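Local coordinates for DNA polymerase III, beta subunit (Eubacterium rectale, PDB 3T0P), which probably tethers DNA polymerases and other proteins to DNA as a ring-shaped, head-to-tail homodimer around the duplex, conferring processivity, at residues 10-13 with 14-18; 226-229 with 230-233; 319-322 with 323-326; 136-139 with 140-143; 74-77 with 78-82. All blocks are in the same frame, centred on the assembly; numbering follows the deposited sequence. Where two conformers were deposited one is given.

The five contacts are local ones, within single helices, at helix ends or in a hairpin, and they spread along the arc of one subunit. Interactions 1 and 5 are closest, with centres about 10 Å apart. They sit on the two neighbouring helices of the N-terminal domain, where N16 OD1 lies 3.1 Å from R80 NH2 in a probable hydrogen bond. Interaction 2 touches interaction 1 across the border between N-terminal and central domains, through I17 CG2 and T231 CG2 at 3.6 Å. Interaction 4 is also in the central domain, its nearest atoms about 6 Å from interaction 2. Interaction 3 lies in the C-terminal domain, with its centre about 43 Å from that of interaction 5, which borders the second subunit.

Interaction 1: 10-13 with 14-18; sequences NLLK and GVNIV
L12 carries its CG opposite its own backbone N (chi1 178°), while N16 swings its CG back beside its backbone N (chi1 -81°). The two side chains meet one turn apart on helix 8-18. L12 CD1 rests against the amide of N16, 3.6 Å from N16 ND2. The N16 amide also folds back on the L12 carbonyl, with CG 3.3 Å from L12 O. That oxygen takes the backbone bond from N16 N at 3.0 Å. One residue on, K13 and I17 run side by side, with K13 CG 4.0 Å from I17 CD1. L12 CD1 also reaches V15 CG2 at 4.2 Å. G14 adds only backbone here, its N bonding to N10 O at 3.1 Å. L11, L12 and V15 pack on helix 72-81, the partner helix of this domain. The L12 methyl thus covers an amide whose OD1 probably bonds to R80 of that helix, so apolar packing and a polar link between the helices would share one spot.

Interaction 2: 226-229 with 230-233; sequences FEFE and NTTV. With EDO (1,2-ethanediol), chain X.
T231 lies against the ring of F228, its partner in an antiparallel hydrogen-bonded pair. T231 CB stands over one face of that ring, 4.2 Å from its centroid and 17° off the ring normal. This is a CH-pi contact. CG2 runs on toward the ring's far end and touches F228 CZ at 3.7 Å. OG1 is turned beside the backbone N (chi1 -59°), where it meets a water at 2.8 Å and is also bonded to T56. The same water accepts from N230 N at 3.2 Å and gives a weak bond to E229 OE1. The ring's edge faces V233, with F228 CE1 4.0 Å from V233 CG2.

The backbone makes a beta hairpin closed by a type II' turn from F228 to T231. E229 takes a positive phi of 53° in that turn. T231 N bonds to F228 O at 2.9 Å, and the ladder continues from F226 N to V233 O at 2.9 Å. On the other sheet face, T232 OG1 shares a hydrogen bond with an ethanediol, probably from the crystallisation liquor.

F226, F228 and V233 pack against helix 197-206. Strand 214-220 flanks one side of the hairpin. Strand 52-58 flanks the other, so one sheet runs on from the central into the N-terminal domain.

Interaction 3: 319-322 with 323-326; sequences GFNP and KFFI
This is a helix N-cap joined to an aromatic pair, where strand 316-320 of the C-terminal domain turns into helix 322-329. N321 is the capping residue. Its CG lies opposite its backbone N (chi1 -177°), which brings OD1 back to the first turn. K323 N donates to N321 OD1 at 3.2 Å, from above the amide's carbonyl plane. The rest of the N321 side chain lies over the F324 ring. N321 CB is 4.0 Å from the ring centroid in a CH-pi contact. ND2 lies over the same ring near its rim, 3.6 Å from F324 CZ, with amide and ring planes 39° apart.

F320 and F325 form a T-shaped stack. The edge of F325 points at the face of F320, with centroids 4.7 Å apart and planes at 71°. F325 CE2 stands over the centre of the F320 ring and comes within 3.5 Å of F320 CG. F324 N reaches N321 O weakly, and I326 N donates to P322 O at 3.0 Å. F325 N reaches that P322 oxygen more weakly.

K323 turns its amine to D327, one turn further on. P322, F325 and I326 pack on I268 of helix 261-272. Both rings of the T-shaped pair touch M285 of strand 283-288, C348 of strand 348-351 and I361 of strand 357-361.

Interaction 4: 136-139 with 140-143; sequences KEVI and RQTI. With EDO (1,2-ethanediol), chain C.
R140 grips E137, three residues back, side-on with two nitrogens. R140 NE donates to E137 OE2 at 2.9 Å, from above the carboxylate plane. R140 NH2 donates to E137 OE1 at 3.0 Å, on its syn side and in the guanidinium plane. Carboxylate and guanidinium are turned 26° against each other. The glutamate chain bends at chi2 (-74°) to face the arginine, which itself bends at chi3. At another edge of the guanidinium, R140 NH1 donates to O2 of an ethanediol at 3.1 Å; this molecule probably comes from the crystallisation liquor. The arrangement thus holds the guanidinium from two edges.

Q141 N bonds to E137 O at 3.0 Å, and its side chain folds over that carbonyl. The Q141 amide is turned 62° from the carboxylate of E137. T142 OG1 is 2.8 Å from V138 O, but E158 also competes for its proton. T142 N donates to I139 O at 3.1 Å, well above the carbonyl plane. I143 N donates to the same oxygen at 2.8 Å, so I139 O is held by two amides. I143 CB packs beside I139 CG2 at 3.9 Å.

I139 and I143 both face helix 197-206, while V138 faces strands 166-172 and 176-184. Such a pair of helices backed by antiparallel sheets is the domain design of the bacterial beta sliding ring.

Interaction 5: 74-77 with 78-82; sequences IFSE and IVRKL
S76 O accepts the backbone bond from R80 N at 2.9 Å. In the conformer given, one of two deposited, R80 bends at chi3 (-64°) and folds its guanidinium back over this oxygen. S76 O then lies 3.8 Å from the guanidinium plane, facing its centre. In this conformer R80 NH2 touches S76 CB at 3.4 Å and probably bonds to N16 of helix 8-18. S76 OG bonds instead to A72 O and K73 O of the preceding turn.

Elsewhere on the helix, V79 CG2 sits over the face of the F75 ring, 4.0 Å from the centroid, in a CH-pi contact. I74 CG2 meets I78 CD1 at 3.8 Å. Helix 72-81 pairs with helix 8-18 in the N-terminal domain and lies on strands 86-91, 96-101 and 104-109. I74, E77, I78 and K81 border the second subunit, at the head-to-tail joint of the ring. There E77 and K81 run side by side. E77 OE2 is 3.7 Å from K81 NZ, a long salt bridge. The main partner of E77 OE2 is K276 of the second subunit. L273 of that subunit packs on both E77 and I78, and its R270 donates to K81 O.

Interaction 1: 10-13 with 14-18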
loop_
_atom_site.group_PDB
_atom_site.type_symbol
_atom_site.label_atom_id
_atom_site.label_comp_id
_atom_site.label_asym_id
_atom_site.label_seq_id
_atom_site.Cartn_x
_atom_site.Cartn_y
_atom_site.Cartn_z
ATOM N N ASN B 10 -1.133 11.608 -22.959
ATOM C CA ASN B 10 -2.150 10.863 -23.683
ATOM C C ASN B 10 -1.740 9.417 -23.816
ATOM O O ASN B 10 -2.561 8.528 -23.659
ATOM C CB ASN B 10 -2.375 11.506 -25.059
ATOM C CG ASN B 10 -3.184 12.771 -24.988
ATOM O OD1 ASN B 10 -3.949 12.982 -24.054
ATOM N ND2 ASN B 10 -3.126 13.586 -26.017
ATOM N N LEU B 11 -0.443 9.183 -24.053
ATOM C CA LEU B 11 0.097 7.844 -24.218
ATOM C C LEU B 11 0.058 7.130 -22.884
ATOM O O LEU B 11 -0.318 5.970 -22.853
ATOM C CB LEU B 11 1.520 7.951 -24.790
ATOM C CG LEU B 11 2.212 6.716 -25.354
ATOM C CD1 LEU B 11 1.358 6.009 -26.435
ATOM C CD2 LEU B 11 3.553 7.122 -25.944
ATOM N N LEU B 12 0.345 7.852 -21.774
ATOM C CA LEU B 12 0.325 7.281 -20.438
ATOM C C LEU B 12 -1.091 6.896 -20.029
ATOM O O LEU B 12 -1.296 5.793 -19.521
ATOM C CB LEU B 12 0.968 8.220 -19.392
ATOM C CG LEU B 12 0.944 7.724 -17.947
ATOM C CD1 LEU B 12 1.648 6.364 -17.812
ATOM C CD2 LEU B 12 1.553 8.760 -16.988
ATOM N N LYS B 13 -2.057 7.791 -20.224
ATOM C CA LYS B 13 -3.438 7.471 -19.888
ATOM C C LYS B 13 -3.869 6.204 -20.660
ATOM O O LYS B 13 -4.446 5.316 -20.065
ATOM C CB LYS B 13 -4.379 8.664 -20.194
ATOM C CG LYS B 13 -5.827 8.414 -19.814
ATOM C CD LYS B 13 -6.692 9.635 -20.028
ATOM C CE LYS B 13 -8.042 9.469 -19.363
ATOM N NZ LYS B 13 -8.893 10.672 -19.557
ATOM N N GLY B 14 -3.500 6.108 -21.932
ATOM C CA GLY B 14 -3.852 4.967 -22.768
ATOM C C GLY B 14 -3.253 3.644 -22.341
ATOM O O GLY B 14 -3.972 2.635 -22.298
ATOM N N VAL B 15 -1.922 3.622 -22.048
ATOM C CA VAL B 15 -1.255 2.371 -21.639
ATOM C C VAL B 15 -1.802 1.923 -20.282
ATOM O O VAL B 15 -1.947 0.729 -20.070
ATOM C CB VAL B 15 0.308 2.394 -21.658
ATOM C CG1 VAL B 15 0.846 2.944 -22.974
ATOM C CG2 VAL B 15 0.894 3.146 -20.464
ATOM N N ASN B 16 -2.138 2.874 -19.396
ATOM C CA ASN B 16 -2.713 2.604 -18.083
ATOM C C ASN B 16 -4.119 2.015 -18.186
ATOM O O ASN B 16 -4.539 1.304 -17.291
ATOM C CB ASN B 16 -2.747 3.871 -17.249
ATOM C CG ASN B 16 -1.439 4.219 -16.589
ATOM O OD1 ASN B 16 -0.481 3.434 -16.563
ATOM N ND2 ASN B 16 -1.373 5.410 -16.018
ATOM N N ILE B 17 -4.842 2.307 -19.256
ATOM C CA ILE B 17 -6.177 1.760 -19.455
ATOM C C ILE B 17 -6.080 0.331 -20.027
ATOM O O ILE B 17 -6.633 -0.587 -19.437
ATOM C CB ILE B 17 -7.039 2.713 -20.330
ATOM C CG1 ILE B 17 -7.423 3.984 -19.503
ATOM C CG2 ILE B 17 -8.291 1.989 -20.851
ATOM C CD1 ILE B 17 -7.978 5.129 -20.319
ATOM N N VAL B 18 -5.366 0.141 -21.139
ATOM C CA VAL B 18 -5.303 -1.150 -21.838
ATOM C C VAL B 18 -4.561 -2.221 -21.039
ATOM O O VAL B 18 -4.862 -3.399 -21.217
ATOM C CB VAL B 18 -4.774 -1.054 -23.300
ATOM C CG1 VAL B 18 -5.677 -0.158 -24.138
ATOM C CG2 VAL B 18 -3.322 -0.581 -23.363
#

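Interaction 2: 226-229 with 230-233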
loop_
_atom_site.group_PDB
_atom_site.type_symbol
_atom_site.label_atom_id
_atom_site.label_comp_id
_atom_site.label_asym_id
_atom_site.label_seq_id
_atom_site.Cartn_x
_atom_site.Cartn_y
_atom_site.Cartn_z
ATOM N N PHE B 226 -18.626 -2.261 -23.437
ATOM C CA PHE B 226 -18.715 -1.058 -22.622
ATOM C C PHE B 226 -17.963 0.041 -23.328
ATOM O O PHE B 226 -16.802 -0.158 -23.654
ATOM C CB PHE B 226 -18.088 -1.273 -21.227
ATOM C CG PHE B 226 -18.679 -2.378 -20.404
ATOM C CD1 PHE B 226 -18.219 -3.686 -20.532
ATOM C CD2 PHE B 226 -19.651 -2.108 -19.449
ATOM C CE1 PHE B 226 -18.760 -4.708 -19.753
ATOM C CE2 PHE B 226 -20.180 -3.127 -18.671
ATOM C CZ PHE B 226 -19.738 -4.421 -18.837
ATOM N N GLU B 227 -18.606 1.187 -23.583
ATOM C CA GLU B 227 -17.932 2.349 -24.172
ATOM C C GLU B 227 -18.016 3.518 -23.223
ATOM O O GLU B 227 -19.078 3.800 -22.699
ATOM C CB GLU B 227 -18.512 2.778 -25.518
ATOM C CG GLU B 227 -18.845 1.679 -26.494
ATOM C CD GLU B 227 -19.203 2.309 -27.822
ATOM O OE1 GLU B 227 -20.091 3.191 -27.836
ATOM O OE2 GLU B 227 -18.491 2.036 -28.812
ATOM N N PHE B 228 -16.911 4.190 -23.015
ATOM C CA PHE B 228 -16.806 5.353 -22.154
ATOM C C PHE B 228 -15.562 6.106 -22.561
ATOM O O PHE B 228 -14.531 5.483 -22.815
ATOM C CB PHE B 228 -16.793 4.961 -20.651
ATOM C CG PHE B 228 -15.655 4.069 -20.232
ATOM C CD1 PHE B 228 -15.673 2.705 -20.518
ATOM C CD2 PHE B 228 -14.539 4.597 -19.581
ATOM C CE1 PHE B 228 -14.600 1.881 -20.154
ATOM C CE2 PHE B 228 -13.471 3.767 -19.201
ATOM C CZ PHE B 228 -13.513 2.412 -19.479
ATOM N N GLU B 229 -15.683 7.444 -22.669
ATOM C CA GLU B 229 -14.627 8.390 -23.057
ATOM C C GLU B 229 -14.024 7.923 -24.393
ATOM O O GLU B 229 -14.781 7.843 -25.354
ATOM C CB GLU B 229 -13.590 8.570 -21.925
ATOM C CG GLU B 229 -14.243 8.890 -20.588
ATOM C CD GLU B 229 -13.358 8.910 -19.350
ATOM O OE1 GLU B 229 -12.281 8.263 -19.344
ATOM O OE2 GLU B 229 -13.788 9.535 -18.351
ATOM N N ASN B 230 -12.746 7.523 -24.455
ATOM C CA ASN B 230 -12.157 7.071 -25.725
ATOM C C ASN B 230 -11.776 5.595 -25.679
ATOM O O ASN B 230 -10.908 5.151 -26.444
ATOM C CB ASN B 230 -10.933 7.934 -26.073
ATOM C CG ASN B 230 -11.328 9.262 -26.657
ATOM O OD1 ASN B 230 -11.760 9.358 -27.821
ATOM N ND2 ASN B 230 -11.260 10.298 -25.826
ATOM N N THR B 231 -12.461 4.836 -24.801
ATOM C CA THR B 231 -12.198 3.434 -24.513
ATOM C C THR B 231 -13.376 2.536 -24.837
ATOM O O THR B 231 -14.530 2.911 -24.668
ATOM C CB THR B 231 -11.825 3.326 -23.021
ATOM O OG1 THR B 231 -10.675 4.141 -22.818
ATOM C CG2 THR B 231 -11.494 1.909 -22.572
ATOM N N THR B 232 -13.051 1.332 -25.310
ATOM C CA THR B 232 -13.977 0.246 -25.611
ATOM C C THR B 232 -13.468 -0.984 -24.886
ATOM O O THR B 232 -12.306 -1.363 -25.017
ATOM C CB THR B 232 -14.121 0.026 -27.123
ATOM O OG1 THR B 232 -14.510 1.256 -27.721
ATOM C CG2 THR B 232 -15.175 -1.010 -27.460
ATOM N N VAL B 233 -14.328 -1.571 -24.090
ATOM C CA VAL B 233 -14.065 -2.798 -23.375
ATOM C C VAL B 233 -14.970 -3.823 -23.983
ATOM O O VAL B 233 -16.174 -3.564 -24.120
ATOM C CB VAL B 233 -14.262 -2.651 -21.855
ATOM C CG1 VAL B 233 -14.158 -3.999 -21.170
ATOM C CG2 VAL B 233 -13.253 -1.671 -21.260
HETATM C C1 EDO X . -13.213 4.128 -29.755
HETATM O O1 EDO X . -13.429 4.159 -28.333
HETATM C C2 EDO X . -12.561 2.813 -30.180
HETATM O O2 EDO X . -11.553 2.432 -29.234
HETATM O O HOH W 1 -10.739 6.819 -22.045
#

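Interaction 3: 319-322 with 323-326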
loop_
_atom_site.group_PDB
_atom_site.type_symbol
_atom_site.label_atom_id
_atom_site.label_comp_id
_atom_site.label_asym_id
_atom_site.label_seq_id
_atom_site.Cartn_x
_atom_site.Cartn_y
_atom_site.Cartn_z
ATOM N N GLY B 319 -25.919 -18.407 13.965
ATOM C CA GLY B 319 -24.491 -18.211 13.723
ATOM C C GLY B 319 -24.156 -17.928 12.271
ATOM O O GLY B 319 -24.867 -18.375 11.364
ATOM N N PHE B 320 -23.071 -17.184 12.043
ATOM C CA PHE B 320 -22.631 -16.809 10.699
ATOM C C PHE B 320 -21.147 -16.683 10.569
ATOM O O PHE B 320 -20.454 -16.354 11.540
ATOM C CB PHE B 320 -23.183 -15.413 10.320
ATOM C CG PHE B 320 -24.678 -15.277 10.211
ATOM C CD1 PHE B 320 -25.343 -15.615 9.026
ATOM C CD2 PHE B 320 -25.424 -14.771 11.272
ATOM C CE1 PHE B 320 -26.732 -15.494 8.929
ATOM C CE2 PHE B 320 -26.810 -14.624 11.162
ATOM C CZ PHE B 320 -27.455 -14.993 9.994
ATOM N N ASN B 321 -20.676 -16.792 9.323
ATOM C CA ASN B 321 -19.292 -16.465 8.970
ATOM C C ASN B 321 -19.228 -14.934 8.990
ATOM O O ASN B 321 -19.977 -14.291 8.233
ATOM C CB ASN B 321 -18.928 -17.041 7.612
ATOM C CG ASN B 321 -17.502 -16.823 7.179
ATOM O OD1 ASN B 321 -16.780 -15.928 7.649
ATOM N ND2 ASN B 321 -17.065 -17.650 6.255
ATOM N N PRO B 322 -18.424 -14.333 9.907
ATOM C CA PRO B 322 -18.399 -12.857 10.014
ATOM C C PRO B 322 -18.089 -12.135 8.695
ATOM O O PRO B 322 -18.681 -11.070 8.429
ATOM C CB PRO B 322 -17.310 -12.573 11.065
ATOM C CG PRO B 322 -16.669 -13.862 11.374
ATOM C CD PRO B 322 -17.521 -14.974 10.891
ATOM N N LYS B 323 -17.218 -12.736 7.855
ATOM C CA LYS B 323 -16.786 -12.184 6.560
ATOM C C LYS B 323 -17.978 -11.792 5.640
ATOM O O LYS B 323 -17.975 -10.704 5.057
ATOM C CB LYS B 323 -15.892 -13.196 5.836
ATOM C CG LYS B 323 -15.358 -12.732 4.479
ATOM C CD LYS B 323 -14.823 -13.905 3.647
ATOM C CE LYS B 323 -14.098 -13.426 2.413
ATOM N NZ LYS B 323 -14.996 -12.717 1.458
ATOM N N PHE B 324 -18.991 -12.662 5.557
ATOM C CA PHE B 324 -20.180 -12.472 4.725
ATOM C C PHE B 324 -20.993 -11.223 5.141
ATOM O O PHE B 324 -21.490 -10.489 4.291
ATOM C CB PHE B 324 -21.053 -13.731 4.761
ATOM C CG PHE B 324 -20.380 -15.003 4.259
ATOM C CD1 PHE B 324 -19.244 -14.946 3.453
ATOM C CD2 PHE B 324 -20.889 -16.257 4.589
ATOM C CE1 PHE B 324 -18.630 -16.118 2.987
ATOM C CE2 PHE B 324 -20.271 -17.427 4.128
ATOM C CZ PHE B 324 -19.157 -17.346 3.315
ATOM N N PHE B 325 -21.083 -10.963 6.437
ATOM C CA PHE B 325 -21.792 -9.802 6.933
ATOM C C PHE B 325 -20.977 -8.536 6.700
ATOM O O PHE B 325 -21.542 -7.521 6.295
ATOM C CB PHE B 325 -22.106 -9.986 8.421
ATOM C CG PHE B 325 -23.544 -10.367 8.651
ATOM C CD1 PHE B 325 -24.533 -9.391 8.745
ATOM C CD2 PHE B 325 -23.926 -11.701 8.704
ATOM C CE1 PHE B 325 -25.872 -9.749 8.903
ATOM C CE2 PHE B 325 -25.269 -12.054 8.850
ATOM C CZ PHE B 325 -26.226 -11.080 8.975
ATOM N N ILE B 326 -19.671 -8.586 6.978
ATOM C CA ILE B 326 -18.752 -7.468 6.795
ATOM C C ILE B 326 -18.771 -7.056 5.303
ATOM O O ILE B 326 -19.018 -5.886 5.003
ATOM C CB ILE B 326 -17.333 -7.813 7.289
ATOM C CG1 ILE B 326 -17.276 -7.841 8.820
ATOM C CG2 ILE B 326 -16.306 -6.814 6.745
ATOM C CD1 ILE B 326 -16.111 -8.631 9.414
#

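Interaction 4: 136-139 with 140-143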
loop_
_atom_site.group_PDB
_atom_site.type_symbol
_atom_site.label_atom_id
_atom_site.label_comp_id
_atom_site.label_asym_id
_atom_site.label_seq_id
_atom_site.Cartn_x
_atom_site.Cartn_y
_atom_site.Cartn_z
ATOM N N LYS B 136 -19.980 1.609 -11.619
ATOM C CA LYS B 136 -18.895 1.353 -10.682
ATOM C C LYS B 136 -19.472 0.956 -9.333
ATOM O O LYS B 136 -19.009 -0.021 -8.745
ATOM C CB LYS B 136 -17.967 2.568 -10.560
ATOM C CG LYS B 136 -16.658 2.270 -9.841
ATOM C CD LYS B 136 -15.660 3.437 -9.969
ATOM C CE LYS B 136 -14.331 3.125 -9.314
ATOM N NZ LYS B 136 -13.255 4.042 -9.788
ATOM N N GLU B 137 -20.519 1.641 -8.895
ATOM C CA GLU B 137 -21.155 1.358 -7.606
ATOM C C GLU B 137 -21.856 0.018 -7.581
ATOM O O GLU B 137 -21.753 -0.671 -6.575
ATOM C CB GLU B 137 -22.150 2.455 -7.216
ATOM C CG GLU B 137 -21.494 3.660 -6.557
ATOM C CD GLU B 137 -21.027 3.459 -5.122
ATOM O OE1 GLU B 137 -21.884 3.490 -4.205
ATOM O OE2 GLU B 137 -19.802 3.292 -4.916
ATOM N N VAL B 138 -22.573 -0.363 -8.646
ATOM C CA VAL B 138 -23.274 -1.639 -8.641
ATOM C C VAL B 138 -22.259 -2.809 -8.631
ATOM O O VAL B 138 -22.551 -3.830 -8.017
ATOM C CB VAL B 138 -24.363 -1.777 -9.742
ATOM C CG1 VAL B 138 -23.791 -2.103 -11.124
ATOM C CG2 VAL B 138 -25.388 -2.808 -9.338
ATOM N N ILE B 139 -21.068 -2.646 -9.239
ATOM C CA ILE B 139 -20.045 -3.694 -9.217
ATOM C C ILE B 139 -19.491 -3.768 -7.774
ATOM O O ILE B 139 -19.341 -4.859 -7.223
ATOM C CB ILE B 139 -18.911 -3.426 -10.261
ATOM C CG1 ILE B 139 -19.422 -3.523 -11.719
ATOM C CG2 ILE B 139 -17.699 -4.343 -10.031
ATOM C CD1 ILE B 139 -18.399 -2.849 -12.806
ATOM N N ARG B 140 -19.196 -2.611 -7.166
ATOM C CA ARG B 140 -18.649 -2.589 -5.803
ATOM C C ARG B 140 -19.627 -3.289 -4.821
ATOM O O ARG B 140 -19.201 -4.061 -3.969
ATOM C CB ARG B 140 -18.372 -1.151 -5.353
ATOM C CG ARG B 140 -17.599 -1.035 -4.035
ATOM C CD ARG B 140 -17.360 0.418 -3.635
ATOM N NE ARG B 140 -18.608 1.149 -3.409
ATOM C CZ ARG B 140 -19.252 1.196 -2.243
ATOM N NH1 ARG B 140 -18.760 0.570 -1.174
ATOM N NH2 ARG B 140 -20.378 1.885 -2.130
ATOM N N GLN B 141 -20.917 -3.074 -5.027
ATOM C CA GLN B 141 -22.020 -3.570 -4.211
ATOM C C GLN B 141 -22.334 -5.050 -4.401
ATOM O O GLN B 141 -23.159 -5.577 -3.638
ATOM C CB GLN B 141 -23.280 -2.756 -4.508
ATOM C CG GLN B 141 -23.222 -1.350 -3.928
ATOM C CD GLN B 141 -24.272 -0.447 -4.512
ATOM O OE1 GLN B 141 -24.925 -0.745 -5.526
ATOM N NE2 GLN B 141 -24.462 0.690 -3.882
ATOM N N THR B 142 -21.675 -5.734 -5.373
ATOM C CA THR B 142 -21.973 -7.142 -5.651
ATOM C C THR B 142 -20.757 -8.031 -5.927
ATOM O O THR B 142 -20.859 -9.245 -5.741
ATOM C CB THR B 142 -22.920 -7.271 -6.891
ATOM O OG1 THR B 142 -22.297 -6.664 -8.023
ATOM C CG2 THR B 142 -24.275 -6.653 -6.676
ATOM N N ILE B 143 -19.665 -7.479 -6.449
ATOM C CA ILE B 143 -18.492 -8.255 -6.896
ATOM C C ILE B 143 -17.855 -9.156 -5.816
ATOM O O ILE B 143 -17.298 -10.204 -6.159
ATOM C CB ILE B 143 -17.420 -7.353 -7.574
ATOM C CG1 ILE B 143 -16.576 -8.140 -8.608
ATOM C CG2 ILE B 143 -16.530 -6.598 -6.560
ATOM C CD1 ILE B 143 -17.334 -8.675 -9.763
HETATM C C1 EDO C . -14.521 -2.608 0.326
HETATM O O1 EDO C . -14.251 -1.673 1.380
HETATM C C2 EDO C . -15.961 -2.471 -0.172
HETATM O O2 EDO C . -16.240 -1.119 -0.568
#

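Interaction 5: 74-77 with 78-82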
loop_
_atom_site.group_PDB
_atom_site.type_symbol
_atom_site.label_atom_id
_atom_site.label_comp_id
_atom_site.label_asym_id
_atom_site.label_seq_id
_atom_site.Cartn_x
_atom_site.Cartn_y
_atom_site.Cartn_z
ATOM N N ILE B 74 7.402 -3.282 -20.031
ATOM C CA ILE B 74 8.483 -2.392 -20.453
ATOM C C ILE B 74 7.922 -1.104 -21.088
ATOM O O ILE B 74 8.361 -0.026 -20.716
ATOM C CB ILE B 74 9.500 -3.105 -21.391
ATOM C CG1 ILE B 74 10.086 -4.389 -20.737
ATOM C CG2 ILE B 74 10.623 -2.160 -21.849
ATOM C CD1 ILE B 74 10.596 -4.295 -19.189
ATOM N N PHE B 75 6.950 -1.214 -22.003
ATOM C CA PHE B 75 6.390 -0.056 -22.680
ATOM C C PHE B 75 5.698 0.901 -21.694
ATOM O O PHE B 75 5.938 2.094 -21.774
ATOM C CB PHE B 75 5.448 -0.486 -23.805
ATOM C CG PHE B 75 4.807 0.635 -24.572
ATOM C CD1 PHE B 75 5.582 1.628 -25.158
ATOM C CD2 PHE B 75 3.442 0.651 -24.788
ATOM C CE1 PHE B 75 4.989 2.652 -25.901
ATOM C CE2 PHE B 75 2.851 1.664 -25.539
ATOM C CZ PHE B 75 3.622 2.675 -26.067
ATOM N N SER B 76 4.896 0.394 -20.753
ATOM C CA SER B 76 4.247 1.257 -19.773
ATOM C C SER B 76 5.277 1.938 -18.855
ATOM O O SER B 76 5.149 3.130 -18.587
ATOM C CB SER B 76 3.225 0.484 -18.939
ATOM O OG SER B 76 3.807 -0.672 -18.374
ATOM N N GLU B 77 6.295 1.203 -18.391
ATOM C CA GLU B 77 7.320 1.768 -17.510
ATOM C C GLU B 77 8.118 2.839 -18.267
ATOM O O GLU B 77 8.413 3.881 -17.696
ATOM C CB GLU B 77 8.230 0.672 -16.952
ATOM C CG GLU B 77 8.843 1.025 -15.614
ATOM C CD GLU B 77 9.203 -0.147 -14.717
ATOM O OE1 GLU B 77 8.379 -1.086 -14.611
ATOM O OE2 GLU B 77 10.275 -0.093 -14.069
ATOM N N ILE B 78 8.368 2.636 -19.581
ATOM C CA ILE B 78 9.073 3.630 -20.398
ATOM C C ILE B 78 8.233 4.909 -20.449
ATOM O O ILE B 78 8.732 5.958 -20.075
ATOM C CB ILE B 78 9.436 3.116 -21.816
ATOM C CG1 ILE B 78 10.536 2.043 -21.750
ATOM C CG2 ILE B 78 9.852 4.266 -22.755
ATOM C CD1 ILE B 78 10.904 1.373 -23.078
ATOM N N VAL B 79 6.946 4.790 -20.830
ATOM C CA VAL B 79 6.019 5.902 -21.035
ATOM C C VAL B 79 5.831 6.677 -19.742
ATOM O O VAL B 79 5.889 7.903 -19.755
ATOM C CB VAL B 79 4.681 5.411 -21.658
ATOM C CG1 VAL B 79 3.617 6.501 -21.630
ATOM C CG2 VAL B 79 4.904 4.928 -23.089
ATOM N N ARG B 80 5.677 5.957 -18.619
ATOM C CA ARG B 80 5.481 6.504 -17.272
ATOM C C ARG B 80 6.705 7.282 -16.743
ATOM O O ARG B 80 6.537 8.164 -15.893
ATOM C CB ARG B 80 5.156 5.365 -16.298
ATOM C CG ARG B 80 4.379 5.790 -15.065
ATOM C CD ARG B 80 3.867 4.595 -14.293
ATOM N NE ARG B 80 2.889 3.815 -15.059
ATOM C CZ ARG B 80 3.061 2.542 -15.394
ATOM N NH1 ARG B 80 4.166 1.894 -15.029
ATOM N NH2 ARG B 80 2.125 1.899 -16.078
ATOM N N LYS B 81 7.922 6.915 -17.186
ATOM C CA LYS B 81 9.165 7.553 -16.757
ATOM C C LYS B 81 9.756 8.547 -17.769
ATOM O O LYS B 81 10.697 9.249 -17.422
ATOM C CB LYS B 81 10.191 6.483 -16.369
ATOM C CG LYS B 81 9.755 5.752 -15.101
ATOM C CD LYS B 81 10.863 4.918 -14.518
ATOM C CE LYS B 81 10.496 4.322 -13.181
ATOM N NZ LYS B 81 11.445 3.236 -12.833
ATOM N N LEU B 82 9.162 8.686 -18.964
ATOM C CA LEU B 82 9.649 9.666 -19.924
ATOM C C LEU B 82 9.294 11.082 -19.486
ATOM O O LEU B 82 8.346 11.254 -18.716
ATOM C CB LEU B 82 9.079 9.410 -21.336
ATOM C CG LEU B 82 9.750 8.312 -22.151
ATOM C CD1 LEU B 82 9.039 8.114 -23.469
ATOM C CD2 LEU B 82 11.226 8.557 -22.347
#